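Local coordinates for protein transcriptional repressor, TetR family (Thermus thermophilus, PDB 3ANP) that represses transcription, controlling fatty acid degradation, and binds lauroyl-CoA as an acyl-CoA ligand, probably recognising its operator DNA through a helix-turn-helix motif, at residues R10-F15 / T45-Y50; V85-F90 / L131-L136. All coordinates share one frame; numbering follows the deposited sequence.

Contacts 1 and 2 lie on opposite sides of the chain's centre, their own centres about 33 Å apart and their nearest atoms about 18 Å apart, and they share no helix. Contact 1 joins helix 3-25 to helix 43-49 in the predicted DNA-binding part. It is partly buried and mixed in chemistry: an arginine-to-carbonyl hydrogen bond and a bridging water accompany isoleucine-aromatic packing, and the two segments run nearly at right angles. Contact 2, within the C-terminal ligand-binding part, is fully buried. No hydrogen bond crosses it, and aliphatic branches with one phenyl ring fill the interface between two nearly antiparallel segments, of helices 82-99 and 128-142.

Contact 1: R10-F15 / T45-Y50; sequences RRERIF and TFFNYY
R11 and Y49, which lose the most surface here, meet in two ways. Through its guanidinium, R11 NH1 donates to the backbone oxygen Y49 O at 2.8 Å, with an N-H...O angle of 153°. The donor sits well above the carbonyl plane and not on a lone pair. Through its carbons, the same arginine passes at a slant across the tyrosine: R11 CB approaches Y49 CD1 to 3.6 Å, and that ring atom also lies over one face of the guanidinium, offset toward its rim. The arginine chain runs extended as far as CD and then bends (chi3 -66°); the bend helps bring the guanidinium over the C-terminal end of helix 43-49. There R11 NH2 donates to a water, which in turn donates to N48 O, so a second carbonyl of that helix end is gripped indirectly. R11 NH1 also stands over one face of the Y50 ring, but the cation-pi distance is long and any attraction weak.

I14 supplies the apolar part, and its branches divide the work. CG2, anti to the backbone N, meets the edge of the F46 ring (I14 CG2 to F46 CD1, 3.6 Å) and the edge of the Y50 ring, while I14 CD1 reaches Y49 CD2 at 3.8 Å. At the hydroxyl end of the Y49 ring, R10 crosses at about a right angle, with R10 CD 3.4 Å from Y49 OH. Y50 OH touches F15 CB and is hydrogen-bonded to D59 of helix 54-77.

The segment axes cross at 103°, 10.5 Å apart. With helix 43-49 as the second helix of the predicted helix-turn-helix, this near-perpendicular packing against helix 3-25 is characteristic of the three-helix DNA-binding domain of TetR-family repressors.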
ATOM      1  N   ARG A  10     -12.578 -28.982  16.306  1.00 17.13           N
ATOM      2  CA  ARG A  10     -11.148 -29.180  16.162  1.00 17.40           C
ATOM      3  C   ARG A  10     -10.470 -27.944  15.559  1.00 18.51           C
ATOM      4  O   ARG A  10      -9.393 -27.551  16.010  1.00 18.94           O
ATOM      5  CB  ARG A  10     -10.864 -30.408  15.300  1.00 20.31           C
ATOM      6  CG  ARG A  10      -9.405 -30.581  14.974  1.00 22.26           C
ATOM      7  CD  ARG A  10      -9.122 -31.964  14.423  1.00 28.56           C
ATOM      8  NE  ARG A  10      -8.991 -32.935  15.505  1.00 35.35           N
ATOM      9  CZ  ARG A  10      -8.508 -34.165  15.353  1.00 39.15           C
ATOM     10  NH1 ARG A  10      -8.109 -34.584  14.154  1.00 40.17           N
ATOM     11  NH2 ARG A  10      -8.399 -34.970  16.405  1.00 39.27           N
ATOM     12  N   ARG A  11     -11.093 -27.330  14.551  1.00 19.16           N
ATOM     13  CA  ARG A  11     -10.495 -26.140  13.947  1.00 19.48           C
ATOM     14  C   ARG A  11     -10.411 -25.014  14.975  1.00 20.93           C
ATOM     15  O   ARG A  11      -9.395 -24.322  15.066  1.00 14.91           O
ATOM     16  CB  ARG A  11     -11.303 -25.655  12.738  1.00 17.43           C
ATOM     17  CG  ARG A  11     -10.743 -24.374  12.105  1.00 20.05           C
ATOM     18  CD  ARG A  11     -11.571 -23.957  10.899  1.00 23.22           C
ATOM     19  NE  ARG A  11     -11.436 -24.942   9.836  1.00 30.04           N
ATOM     20  CZ  ARG A  11     -10.379 -25.028   9.028  1.00 28.23           C
ATOM     21  NH1 ARG A  11      -9.374 -24.175   9.157  1.00 23.67           N
ATOM     22  NH2 ARG A  11     -10.323 -25.980   8.110  1.00 29.77           N
ATOM     23  N   GLU A  12     -11.468 -24.833  15.761  1.00 18.57           N
ATOM     24  CA  GLU A  12     -11.453 -23.755  16.745  1.00 20.12           C
ATOM     25  C   GLU A  12     -10.410 -23.988  17.841  1.00 17.33           C
ATOM     26  O   GLU A  12      -9.782 -23.042  18.310  1.00 20.58           O
ATOM     27  CB  GLU A  12     -12.847 -23.552  17.357  1.00 18.37           C
ATOM     28  CG  GLU A  12     -13.028 -22.192  18.035  1.00 26.60           C
ATOM     29  CD  GLU A  12     -12.870 -22.230  19.556  1.00 33.14           C
ATOM     30  OE1 GLU A  12     -12.855 -21.139  20.186  1.00 31.23           O
ATOM     31  OE2 GLU A  12     -12.774 -23.342  20.128  1.00 32.34           O
ATOM     32  N   ARG A  13     -10.202 -25.240  18.236  1.00 19.08           N
ATOM     33  CA  ARG A  13      -9.220 -25.522  19.276  1.00 20.68           C
ATOM     34  C   ARG A  13      -7.806 -25.249  18.745  1.00 21.53           C
ATOM     35  O   ARG A  13      -6.965 -24.688  19.446  1.00 16.97           O
ATOM     36  CB  ARG A  13      -9.342 -26.974  19.753  1.00 23.03           C
ATOM     37  CG  ARG A  13      -8.546 -27.245  21.020  1.00 29.09           C
ATOM     38  CD  ARG A  13      -8.758 -28.654  21.552  1.00 30.96           C
ATOM     39  NE  ARG A  13      -8.137 -29.681  20.716  1.00 30.43           N
ATOM     40  CZ  ARG A  13      -8.813 -30.553  19.971  1.00 33.07           C
ATOM     41  NH1 ARG A  13     -10.143 -30.522  19.949  1.00 34.43           N
ATOM     42  NH2 ARG A  13      -8.161 -31.472  19.267  1.00 31.48           N
ATOM     43  N   ILE A  14      -7.540 -25.654  17.507  1.00 19.12           N
ATOM     44  CA  ILE A  14      -6.236 -25.402  16.907  1.00 19.89           C
ATOM     45  C   ILE A  14      -6.049 -23.878  16.825  1.00 19.23           C
ATOM     46  O   ILE A  14      -4.999 -23.350  17.186  1.00 19.05           O
ATOM     47  CB  ILE A  14      -6.155 -26.023  15.487  1.00 18.61           C
ATOM     48  CG1 ILE A  14      -6.127 -27.559  15.600  1.00 19.37           C
ATOM     49  CG2 ILE A  14      -4.914 -25.487  14.743  1.00 16.43           C
ATOM     50  CD1 ILE A  14      -6.375 -28.290  14.288  1.00 21.73           C
ATOM     51  N   PHE A  15      -7.081 -23.174  16.355  1.00 16.54           N
ATOM     52  CA  PHE A  15      -7.018 -21.723  16.256  1.00 16.00           C
ATOM     53  C   PHE A  15      -6.684 -21.091  17.612  1.00 17.71           C
ATOM     54  O   PHE A  15      -5.763 -20.266  17.733  1.00 14.52           O
ATOM     55  CB  PHE A  15      -8.351 -21.178  15.730  1.00 19.27           C
ATOM     56  CG  PHE A  15      -8.427 -19.676  15.719  1.00 21.31           C
ATOM     57  CD1 PHE A  15      -9.064 -18.987  16.752  1.00 20.38           C
ATOM     58  CD2 PHE A  15      -7.829 -18.947  14.695  1.00 16.27           C
ATOM     59  CE1 PHE A  15      -9.099 -17.591  16.766  1.00 19.37           C
ATOM     60  CE2 PHE A  15      -7.859 -17.561  14.698  1.00 17.15           C
ATOM     61  CZ  PHE A  15      -8.497 -16.877  15.743  1.00 21.56           C
ATOM     62  N   THR A  45      -1.987 -32.839  10.984  1.00 19.19           N
ATOM     63  CA  THR A  45      -3.371 -32.387  11.139  1.00 19.55           C
ATOM     64  C   THR A  45      -3.438 -30.854  11.207  1.00 17.54           C
ATOM     65  O   THR A  45      -4.358 -30.235  10.673  1.00 17.77           O
ATOM     66  CB  THR A  45      -4.002 -33.006  12.408  1.00 21.01           C
ATOM     67  OG1 THR A  45      -4.159 -34.408  12.202  1.00 19.72           O
ATOM     68  CG2 THR A  45      -5.368 -32.386  12.717  1.00 20.92           C
ATOM     69  N   PHE A  46      -2.461 -30.243  11.858  1.00 18.19           N
ATOM     70  CA  PHE A  46      -2.434 -28.791  11.928  1.00 17.52           C
ATOM     71  C   PHE A  46      -2.415 -28.229  10.503  1.00 16.83           C
ATOM     72  O   PHE A  46      -3.157 -27.304  10.194  1.00 18.07           O
ATOM     73  CB  PHE A  46      -1.188 -28.284  12.648  1.00 16.32           C
ATOM     74  CG  PHE A  46      -0.934 -26.821  12.411  1.00 19.60           C
ATOM     75  CD1 PHE A  46      -1.686 -25.856  13.084  1.00 19.95           C
ATOM     76  CD2 PHE A  46      -0.026 -26.408  11.436  1.00 16.53           C
ATOM     77  CE1 PHE A  46      -1.545 -24.498  12.780  1.00 16.54           C
ATOM     78  CE2 PHE A  46       0.122 -25.058  11.122  1.00 20.78           C
ATOM     79  CZ  PHE A  46      -0.639 -24.101  11.792  1.00 18.15           C
ATOM     80  N   PHE A  47      -1.562 -28.779   9.640  1.00 17.28           N
ATOM     81  CA  PHE A  47      -1.489 -28.282   8.266  1.00 19.67           C
ATOM     82  C   PHE A  47      -2.733 -28.556   7.441  1.00 20.91           C
ATOM     83  O   PHE A  47      -3.018 -27.833   6.477  1.00 21.00           O
ATOM     84  CB  PHE A  47      -0.238 -28.821   7.554  1.00 18.98           C
ATOM     85  CG  PHE A  47       1.027 -28.136   7.984  1.00 22.22           C
ATOM     86  CD1 PHE A  47       1.178 -26.754   7.800  1.00 18.47           C
ATOM     87  CD2 PHE A  47       2.050 -28.849   8.609  1.00 24.33           C
ATOM     88  CE1 PHE A  47       2.332 -26.092   8.234  1.00 21.81           C
ATOM     89  CE2 PHE A  47       3.211 -28.198   9.049  1.00 24.92           C
ATOM     90  CZ  PHE A  47       3.350 -26.818   8.861  1.00 24.42           C
ATOM     91  N   ASN A  48      -3.485 -29.588   7.813  1.00 20.98           N
ATOM     92  CA  ASN A  48      -4.713 -29.886   7.092  1.00 22.20           C
ATOM     93  C   ASN A  48      -5.714 -28.773   7.343  1.00 19.66           C
ATOM     94  O   ASN A  48      -6.496 -28.424   6.463  1.00 19.35           O
ATOM     95  CB  ASN A  48      -5.316 -31.231   7.537  1.00 25.54           C
ATOM     96  CG  ASN A  48      -4.523 -32.413   7.027  1.00 27.28           C
ATOM     97  OD1 ASN A  48      -3.961 -32.361   5.936  1.00 32.55           O
ATOM     98  ND2 ASN A  48      -4.487 -33.489   7.802  1.00 32.47           N
ATOM     99  N   TYR A  49      -5.674 -28.202   8.542  1.00 18.33           N
ATOM    100  CA  TYR A  49      -6.600 -27.122   8.890  1.00 17.19           C
ATOM    101  C   TYR A  49      -6.090 -25.735   8.493  1.00 17.88           C
ATOM    102  O   TYR A  49      -6.873 -24.885   8.060  1.00 17.31           O
ATOM    103  CB  TYR A  49      -6.896 -27.165  10.392  1.00 19.30           C
ATOM    104  CG  TYR A  49      -7.897 -28.254  10.744  1.00 18.39           C
ATOM    105  CD1 TYR A  49      -9.262 -27.969  10.825  1.00 20.39           C
ATOM    106  CD2 TYR A  49      -7.484 -29.577  10.923  1.00 19.97           C
ATOM    107  CE1 TYR A  49     -10.202 -28.974  11.074  1.00 22.90           C
ATOM    108  CE2 TYR A  49      -8.409 -30.591  11.178  1.00 19.29           C
ATOM    109  CZ  TYR A  49      -9.766 -30.277  11.251  1.00 21.65           C
ATOM    110  OH  TYR A  49     -10.687 -31.259  11.500  1.00 23.16           O
ATOM    111  N   TYR A  50      -4.781 -25.530   8.644  1.00 15.62           N
ATOM    112  CA  TYR A  50      -4.094 -24.273   8.321  1.00 17.84           C
ATOM    113  C   TYR A  50      -2.810 -24.634   7.561  1.00 16.61           C
ATOM    114  O   TYR A  50      -1.794 -24.962   8.165  1.00 17.62           O
ATOM    115  CB  TYR A  50      -3.756 -23.522   9.624  1.00 15.92           C
ATOM    116  CG  TYR A  50      -4.990 -22.993  10.339  1.00 16.14           C
ATOM    117  CD1 TYR A  50      -5.663 -21.859   9.860  1.00 13.69           C
ATOM    118  CD2 TYR A  50      -5.509 -23.645  11.464  1.00 16.18           C
ATOM    119  CE1 TYR A  50      -6.817 -21.390  10.468  1.00 18.86           C
ATOM    120  CE2 TYR A  50      -6.671 -23.174  12.090  1.00 16.67           C
ATOM    121  CZ  TYR A  50      -7.320 -22.051  11.583  1.00 16.89           C
ATOM    122  OH  TYR A  50      -8.486 -21.593  12.156  1.00 20.81           O
TER
HETATM  123  O   HOH W   1      -8.619 -26.412   5.510  1.00 37.17           O

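Contact 2: V85-F90 / L131-L136; sequences VLRHLF and LIAEIL
L86 and I135 lie side by side, pointing opposite ways, and the overlap is tight: L86 CG stands 3.4 Å from I135 CG2, closer than ordinary van der Waals contact. Both side chains send the first branch beside the backbone N, L86 CG at chi1 -83° and I135 CG1 at -61°. This leaves I135 CG2 anti to its N and facing the fork of the leucine. L86 CD2 lies over the isoleucine, reaching I135 CD1 at 3.8 Å, whereas the other methyl, L86 CD1, turns toward L136 CD2 (4.1 Å), a side chain that L86 crosses at about a right angle.

I135 CD1 has two further neighbours from helix 82-99. V85 CG1 comes within 3.9 Å of it, and L89 CD2 touches it from another direction; both side chains run at a slant to the isoleucine.

Two segments running at 158°, their axes 10.6 Å apart, bring these aliphatic groups together without any hydrogen bond between them. They belong to helices 82-99 and 128-142 of the all-helical C-terminal domain of the TetR fold, the part that holds the dodecyl-CoA. The I132 side chain is about 8 Å from that ligand, and helix 151-172, which supplies several residues of its pocket, packs against both F90 and I132 through L158.

F90 and I132 meet at about a right angle, and here it is the edge of the phenyl ring that is used: F90 CZ points at I132 CD1, 3.7 Å away and near the ring plane. Farther along, L89 CD1 only grazes L131 CD2, at 4.5 Å. V72 of helix 54-77 closes over L131 and I135, L186 of helix 178-191 covers L86 and F90, and L136 also packs on M193 of the second subunit.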
ATOM      1  N   VAL A  85     -19.541   7.964  10.347  1.00 19.57           N
ATOM      2  CA  VAL A  85     -19.327   6.531  10.528  1.00 19.37           C
ATOM      3  C   VAL A  85     -17.963   6.181   9.945  1.00 18.59           C
ATOM      4  O   VAL A  85     -17.257   5.325  10.470  1.00 17.51           O
ATOM      5  CB  VAL A  85     -20.415   5.687   9.852  1.00 19.73           C
ATOM      6  CG1 VAL A  85     -20.080   4.189  10.030  1.00 19.17           C
ATOM      7  CG2 VAL A  85     -21.763   5.980  10.503  1.00 21.47           C
ATOM      8  N   LEU A  86     -17.603   6.840   8.848  1.00 19.29           N
ATOM      9  CA  LEU A  86     -16.297   6.631   8.221  1.00 21.99           C
ATOM     10  C   LEU A  86     -15.178   7.046   9.170  1.00 21.12           C
ATOM     11  O   LEU A  86     -14.217   6.302   9.361  1.00 18.41           O
ATOM     12  CB  LEU A  86     -16.169   7.455   6.950  1.00 20.96           C
ATOM     13  CG  LEU A  86     -16.763   6.865   5.682  1.00 27.91           C
ATOM     14  CD1 LEU A  86     -16.640   7.887   4.559  1.00 28.65           C
ATOM     15  CD2 LEU A  86     -16.032   5.578   5.333  1.00 25.70           C
ATOM     16  N   ARG A  87     -15.291   8.246   9.739  1.00 20.11           N
ATOM     17  CA  ARG A  87     -14.280   8.740  10.676  1.00 22.76           C
ATOM     18  C   ARG A  87     -14.162   7.788  11.858  1.00 21.46           C
ATOM     19  O   ARG A  87     -13.063   7.513  12.337  1.00 21.86           O
ATOM     20  CB  ARG A  87     -14.641  10.130  11.222  1.00 25.30           C
ATOM     21  CG  ARG A  87     -14.571  11.271  10.229  1.00 36.41           C
ATOM     22  CD  ARG A  87     -14.402  12.595  10.972  1.00 40.63           C
ATOM     23  NE  ARG A  87     -14.406  13.739  10.068  1.00 49.00           N
ATOM     24  CZ  ARG A  87     -15.501  14.252   9.514  1.00 52.32           C
ATOM     25  NH1 ARG A  87     -16.689  13.722   9.776  1.00 54.80           N
ATOM     26  NH2 ARG A  87     -15.410  15.295   8.697  1.00 52.96           N
ATOM     27  N   HIS A  88     -15.304   7.308  12.338  1.00 19.81           N
ATOM     28  CA  HIS A  88     -15.318   6.380  13.463  1.00 20.21           C
ATOM     29  C   HIS A  88     -14.592   5.083  13.107  1.00 18.53           C
ATOM     30  O   HIS A  88     -13.763   4.579  13.875  1.00 17.49           O
ATOM     31  CB  HIS A  88     -16.759   6.049  13.853  1.00 20.97           C
ATOM     32  CG  HIS A  88     -16.871   4.984  14.895  1.00 24.80           C
ATOM     33  ND1 HIS A  88     -16.638   5.225  16.232  1.00 28.07           N
ATOM     34  CD2 HIS A  88     -17.174   3.667  14.796  1.00 23.69           C
ATOM     35  CE1 HIS A  88     -16.793   4.103  16.912  1.00 30.23           C
ATOM     36  NE2 HIS A  88     -17.117   3.142  16.064  1.00 25.81           N
ATOM     37  N   LEU A  89     -14.911   4.537  11.938  1.00 17.07           N
ATOM     38  CA  LEU A  89     -14.294   3.291  11.507  1.00 17.65           C
ATOM     39  C   LEU A  89     -12.774   3.377  11.506  1.00 20.98           C
ATOM     40  O   LEU A  89     -12.090   2.473  11.991  1.00 17.61           O
ATOM     41  CB  LEU A  89     -14.791   2.911  10.112  1.00 18.42           C
ATOM     42  CG  LEU A  89     -14.118   1.711   9.434  1.00 15.88           C
ATOM     43  CD1 LEU A  89     -14.306   0.455  10.251  1.00 18.54           C
ATOM     44  CD2 LEU A  89     -14.725   1.534   8.052  1.00 16.61           C
ATOM     45  N   PHE A  90     -12.235   4.468  10.977  1.00 18.98           N
ATOM     46  CA  PHE A  90     -10.790   4.585  10.916  1.00 20.80           C
ATOM     47  C   PHE A  90     -10.186   4.836  12.276  1.00 18.70           C
ATOM     48  O   PHE A  90      -9.087   4.387  12.556  1.00 20.56           O
ATOM     49  CB  PHE A  90     -10.403   5.641   9.881  1.00 20.51           C
ATOM     50  CG  PHE A  90     -10.656   5.177   8.483  1.00 24.44           C
ATOM     51  CD1 PHE A  90      -9.883   4.159   7.933  1.00 25.04           C
ATOM     52  CD2 PHE A  90     -11.731   5.663   7.757  1.00 27.85           C
ATOM     53  CE1 PHE A  90     -10.183   3.628   6.680  1.00 26.54           C
ATOM     54  CE2 PHE A  90     -12.045   5.139   6.501  1.00 29.40           C
ATOM     55  CZ  PHE A  90     -11.271   4.122   5.965  1.00 26.89           C
ATOM     56  N   LEU A 131     -16.488  -3.069   2.829  1.00 14.25           N
ATOM     57  CA  LEU A 131     -17.172  -2.503   3.999  1.00 16.40           C
ATOM     58  C   LEU A 131     -17.229  -0.964   3.832  1.00 16.85           C
ATOM     59  O   LEU A 131     -18.255  -0.314   4.097  1.00 15.19           O
ATOM     60  CB  LEU A 131     -16.413  -2.871   5.292  1.00 16.82           C
ATOM     61  CG  LEU A 131     -16.938  -2.208   6.586  1.00 19.53           C
ATOM     62  CD1 LEU A 131     -18.442  -2.416   6.695  1.00 17.58           C
ATOM     63  CD2 LEU A 131     -16.233  -2.800   7.818  1.00 15.77           C
ATOM     64  N   ILE A 132     -16.125  -0.373   3.395  1.00 15.14           N
ATOM     65  CA  ILE A 132     -16.109   1.084   3.189  1.00 16.58           C
ATOM     66  C   ILE A 132     -17.153   1.461   2.129  1.00 18.14           C
ATOM     67  O   ILE A 132     -17.879   2.453   2.275  1.00 16.70           O
ATOM     68  CB  ILE A 132     -14.701   1.563   2.751  1.00 15.10           C
ATOM     69  CG1 ILE A 132     -13.730   1.423   3.930  1.00 15.07           C
ATOM     70  CG2 ILE A 132     -14.749   3.023   2.265  1.00 14.32           C
ATOM     71  CD1 ILE A 132     -12.275   1.565   3.545  1.00 17.01           C
ATOM     72  N   ALA A 133     -17.255   0.652   1.077  1.00 19.04           N
ATOM     73  CA  ALA A 133     -18.228   0.927   0.023  1.00 19.43           C
ATOM     74  C   ALA A 133     -19.649   0.983   0.581  1.00 21.25           C
ATOM     75  O   ALA A 133     -20.485   1.740   0.081  1.00 22.02           O
ATOM     76  CB  ALA A 133     -18.137  -0.133  -1.082  1.00 16.93           C
ATOM     77  N   GLU A 134     -19.937   0.185   1.611  1.00 20.23           N
ATOM     78  CA  GLU A 134     -21.281   0.200   2.196  1.00 20.08           C
ATOM     79  C   GLU A 134     -21.562   1.555   2.851  1.00 20.73           C
ATOM     80  O   GLU A 134     -22.699   2.015   2.875  1.00 18.49           O
ATOM     81  CB  GLU A 134     -21.448  -0.906   3.255  1.00 23.19           C
ATOM     82  CG  GLU A 134     -21.582  -2.337   2.710  1.00 21.79           C
ATOM     83  CD  GLU A 134     -21.713  -3.376   3.826  1.00 22.87           C
ATOM     84  OE1 GLU A 134     -22.340  -3.073   4.864  1.00 20.37           O
ATOM     85  OE2 GLU A 134     -21.199  -4.500   3.663  1.00 22.92           O
ATOM     86  N   ILE A 135     -20.532   2.193   3.394  1.00 18.85           N
ATOM     87  CA  ILE A 135     -20.727   3.492   4.030  1.00 17.07           C
ATOM     88  C   ILE A 135     -20.880   4.577   2.956  1.00 18.84           C
ATOM     89  O   ILE A 135     -21.646   5.530   3.118  1.00 21.15           O
ATOM     90  CB  ILE A 135     -19.545   3.826   4.965  1.00 16.98           C
ATOM     91  CG1 ILE A 135     -19.459   2.768   6.080  1.00 15.18           C
ATOM     92  CG2 ILE A 135     -19.729   5.206   5.566  1.00 18.54           C
ATOM     93  CD1 ILE A 135     -18.209   2.839   6.917  1.00 16.94           C
ATOM     94  N   LEU A 136     -20.160   4.428   1.854  1.00 19.96           N
ATOM     95  CA  LEU A 136     -20.242   5.403   0.765  1.00 19.90           C
ATOM     96  C   LEU A 136     -21.596   5.362   0.067  1.00 20.47           C
ATOM     97  O   LEU A 136     -22.075   6.387  -0.423  1.00 20.43           O
ATOM     98  CB  LEU A 136     -19.144   5.144  -0.278  1.00 17.72           C
ATOM     99  CG  LEU A 136     -17.702   5.163   0.221  1.00 16.34           C
ATOM    100  CD1 LEU A 136     -16.764   4.793  -0.924  1.00 15.56           C
ATOM    101  CD2 LEU A 136     -17.382   6.533   0.789  1.00 16.58           C
TER